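PDB 7B04: nitrite oxidoreductase subunit A from Kuenenia stuttgartiensis, which is a molybdopterin oxidoreductase-family subunit that carries a molybdenum atom, two guanylate-bearing pterin groups (MD1) and an iron/sulfur cluster. Local coordinates for residues Q956-P961 with K1006-Y1011. Numbering follows the deposited sequence.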
loop_
_atom_site.group_PDB
_atom_site.type_symbol
_atom_site.label_atom_id
_atom_site.label_comp_id
_atom_site.label_asym_id
_atom_site.label_seq_id
_atom_site.Cartn_x
_atom_site.Cartn_y
_atom_site.Cartn_z
ATOM N N GLN B 956 6.169 7.606 -10.499
ATOM C CA GLN B 956 5.393 8.531 -11.315
ATOM C C GLN B 956 5.125 9.823 -10.551
ATOM O O GLN B 956 5.131 9.854 -9.317
ATOM C CB GLN B 956 4.060 7.902 -11.752
ATOM C CG GLN B 956 3.107 7.603 -10.601
ATOM C CD GLN B 956 1.851 6.879 -11.049
ATOM O OE1 GLN B 956 1.664 6.612 -12.236
ATOM N NE2 GLN B 956 0.983 6.555 -10.097
ATOM N N ILE B 957 4.896 10.898 -11.306
ATOM C CA ILE B 957 4.536 12.199 -10.752
ATOM C C ILE B 957 3.138 12.575 -11.227
ATOM O O ILE B 957 2.800 12.401 -12.403
ATOM C CB ILE B 957 5.552 13.300 -11.131
ATOM C CG1 ILE B 957 5.144 14.634 -10.501
ATOM C CG2 ILE B 957 5.665 13.452 -12.641
ATOM C CD1 ILE B 957 6.168 15.733 -10.668
ATOM N N HIS B 958 2.316 13.065 -10.301
ATOM C CA HIS B 958 0.967 13.505 -10.622
ATOM C C HIS B 958 0.989 14.975 -11.023
ATOM O O HIS B 958 1.618 15.797 -10.350
ATOM C CB HIS B 958 0.041 13.311 -9.421
ATOM C CG HIS B 958 -0.313 11.882 -9.146
ATOM N ND1 HIS B 958 -1.583 11.382 -9.331
ATOM C CD2 HIS B 958 0.440 10.846 -8.708
ATOM C CE1 HIS B 958 -1.600 10.101 -9.008
ATOM N NE2 HIS B 958 -0.385 9.751 -8.627
ATOM N N ILE B 959 0.307 15.300 -12.117
ATOM C CA ILE B 959 0.232 16.668 -12.619
ATOM C C ILE B 959 -1.168 16.892 -13.178
ATOM O O ILE B 959 -1.765 15.985 -13.769
ATOM C CB ILE B 959 1.331 16.960 -13.667
ATOM C CG1 ILE B 959 1.280 18.427 -14.107
ATOM C CG2 ILE B 959 1.223 16.013 -14.852
ATOM C CD1 ILE B 959 2.538 18.903 -14.800
ATOM N N HIS B 960 -1.691 18.097 -12.985
ATOM C CA HIS B 960 -2.983 18.448 -13.553
ATOM C C HIS B 960 -2.915 18.429 -15.080
ATOM O O HIS B 960 -1.918 18.874 -15.662
ATOM C CB HIS B 960 -3.422 19.827 -13.060
ATOM C CG HIS B 960 -4.820 20.192 -13.447
ATOM N ND1 HIS B 960 -5.126 20.801 -14.645
ATOM C CD2 HIS B 960 -5.997 20.031 -12.796
ATOM C CE1 HIS B 960 -6.429 21.003 -14.714
ATOM N NE2 HIS B 960 -6.981 20.544 -13.605
ATOM N N PRO B 961 -3.948 17.908 -15.756
ATOM C CA PRO B 961 -3.886 17.806 -17.228
ATOM C C PRO B 961 -3.614 19.129 -17.922
ATOM O O PRO B 961 -2.790 19.184 -18.844
ATOM C CB PRO B 961 -5.266 17.238 -17.590
ATOM C CG PRO B 961 -5.715 16.524 -16.362
ATOM C CD PRO B 961 -5.188 17.329 -15.212
ATOM N N LYS B 1006 1.695 11.717 -14.872
ATOM C CA LYS B 1006 0.381 11.087 -14.828
ATOM C C LYS B 1006 -0.678 12.168 -14.703
ATOM O O LYS B 1006 -0.630 12.981 -13.774
ATOM C CB LYS B 1006 0.278 10.105 -13.658
ATOM C CG LYS B 1006 -1.126 9.569 -13.431
ATOM C CD LYS B 1006 -1.224 8.735 -12.164
ATOM C CE LYS B 1006 -2.670 8.357 -11.872
ATOM N NZ LYS B 1006 -2.818 7.584 -10.608
ATOM N N TYR B 1007 -1.633 12.175 -15.631
ATOM C CA TYR B 1007 -2.747 13.109 -15.546
ATOM C C TYR B 1007 -3.638 12.730 -14.374
ATOM O O TYR B 1007 -4.146 11.606 -14.309
ATOM C CB TYR B 1007 -3.559 13.110 -16.840
ATOM C CG TYR B 1007 -2.938 13.884 -17.979
ATOM C CD1 TYR B 1007 -1.705 14.501 -17.837
ATOM C CD2 TYR B 1007 -3.594 14.000 -19.198
ATOM C CE1 TYR B 1007 -1.138 15.203 -18.880
ATOM C CE2 TYR B 1007 -3.034 14.704 -20.247
ATOM C CZ TYR B 1007 -1.806 15.304 -20.081
ATOM O OH TYR B 1007 -1.244 16.008 -21.121
ATOM N N ASN B 1008 -3.825 13.666 -13.445
ATOM C CA ASN B 1008 -4.778 13.501 -12.351
ATOM C C ASN B 1008 -5.423 14.858 -12.106
ATOM O O ASN B 1008 -4.832 15.724 -11.442
ATOM C CB ASN B 1008 -4.105 12.971 -11.088
ATOM C CG ASN B 1008 -5.105 12.499 -10.048
ATOM O OD1 ASN B 1008 -6.317 12.595 -10.244
ATOM N ND2 ASN B 1008 -4.600 11.984 -8.933
ATOM N N PRO B 1009 -6.633 15.082 -12.620
ATOM C CA PRO B 1009 -7.320 16.356 -12.392
ATOM C C PRO B 1009 -7.877 16.522 -10.987
ATOM O O PRO B 1009 -8.598 17.493 -10.741
ATOM C CB PRO B 1009 -8.453 16.325 -13.430
ATOM C CG PRO B 1009 -8.697 14.890 -13.680
ATOM C CD PRO B 1009 -7.377 14.201 -13.536
ATOM N N ALA B 1010 -7.554 15.604 -10.074
ATOM C CA ALA B 1010 -7.907 15.774 -8.674
ATOM C C ALA B 1010 -7.035 16.816 -7.993
ATOM O O ALA B 1010 -7.378 17.271 -6.898
ATOM C CB ALA B 1010 -7.795 14.439 -7.935
ATOM N N TYR B 1011 -5.909 17.203 -8.620
ATOM C CA TYR B 1011 -4.966 18.162 -8.071
ATOM C C TYR B 1011 -5.190 19.550 -8.658
ATOM O O TYR B 1011 -5.631 19.687 -9.804
ATOM C CB TYR B 1011 -3.527 17.717 -8.352
ATOM C CG TYR B 1011 -3.102 16.558 -7.489
ATOM C CD1 TYR B 1011 -2.499 16.773 -6.258
ATOM C CD2 TYR B 1011 -3.327 15.250 -7.891
ATOM C CE1 TYR B 1011 -2.117 15.717 -5.458
ATOM C CE2 TYR B 1011 -2.950 14.186 -7.098
ATOM C CZ TYR B 1011 -2.346 14.427 -5.882
ATOM O OH TYR B 1011 -1.969 13.374 -5.085
#
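His958 and Lys1006 sit abreast on adjacent parallel strands, 956-959 and 1001-1007, in the mixed sheet of the C-terminal part of this molybdopterin oxidoreductase. Backbone bonds join the strands from Lys1006 N to Ile957 O, from Ile959 N to Lys1006 O and from Asn1008 N to Ile959 O. On the face bearing His958, the extended lysine chain runs beside the imidazole, and its CD lies over one ring face, 3.8 Å from the centroid, a CH-pi contact. A long aliphatic chain suits this place because its CD covers the ring face while NZ reaches on to Glu146 O of the subunit B chain. Gln956 OE1, which accepts from Asn938 N, approaches the same CD at 3.6 Å. The imidazole also serves as an acceptor: Asn1008 ND2 donates to His958 ND1 over 3.1 Å, 23° out of the ring plane. The asparagine amide, turned 52° from the imidazole, also gives ND2 to Asp147 O of subunit B, tying the strand pair to the subunit interface. Tyr1011 CE2 meets His958 ND1 obliquely at 3.8 Å; this tyrosine side chain approaches a bound MD1.

On the Ile959 face, Tyr1007 CG stands anti to the carbonyl carbon (chi1 -78°), and the ring receives Pro961 CA over its centre, 4.0 Å from the centroid. Proline suits the first turn of helix 961-966, where no backbone N-H is needed, just after the N-cap His960, whose ND1 accepts from Gln962 N. Just after Tyr1007, Asn1008 OD1 closes an Asx turn by accepting from Ala1010 N at 3.3 Å.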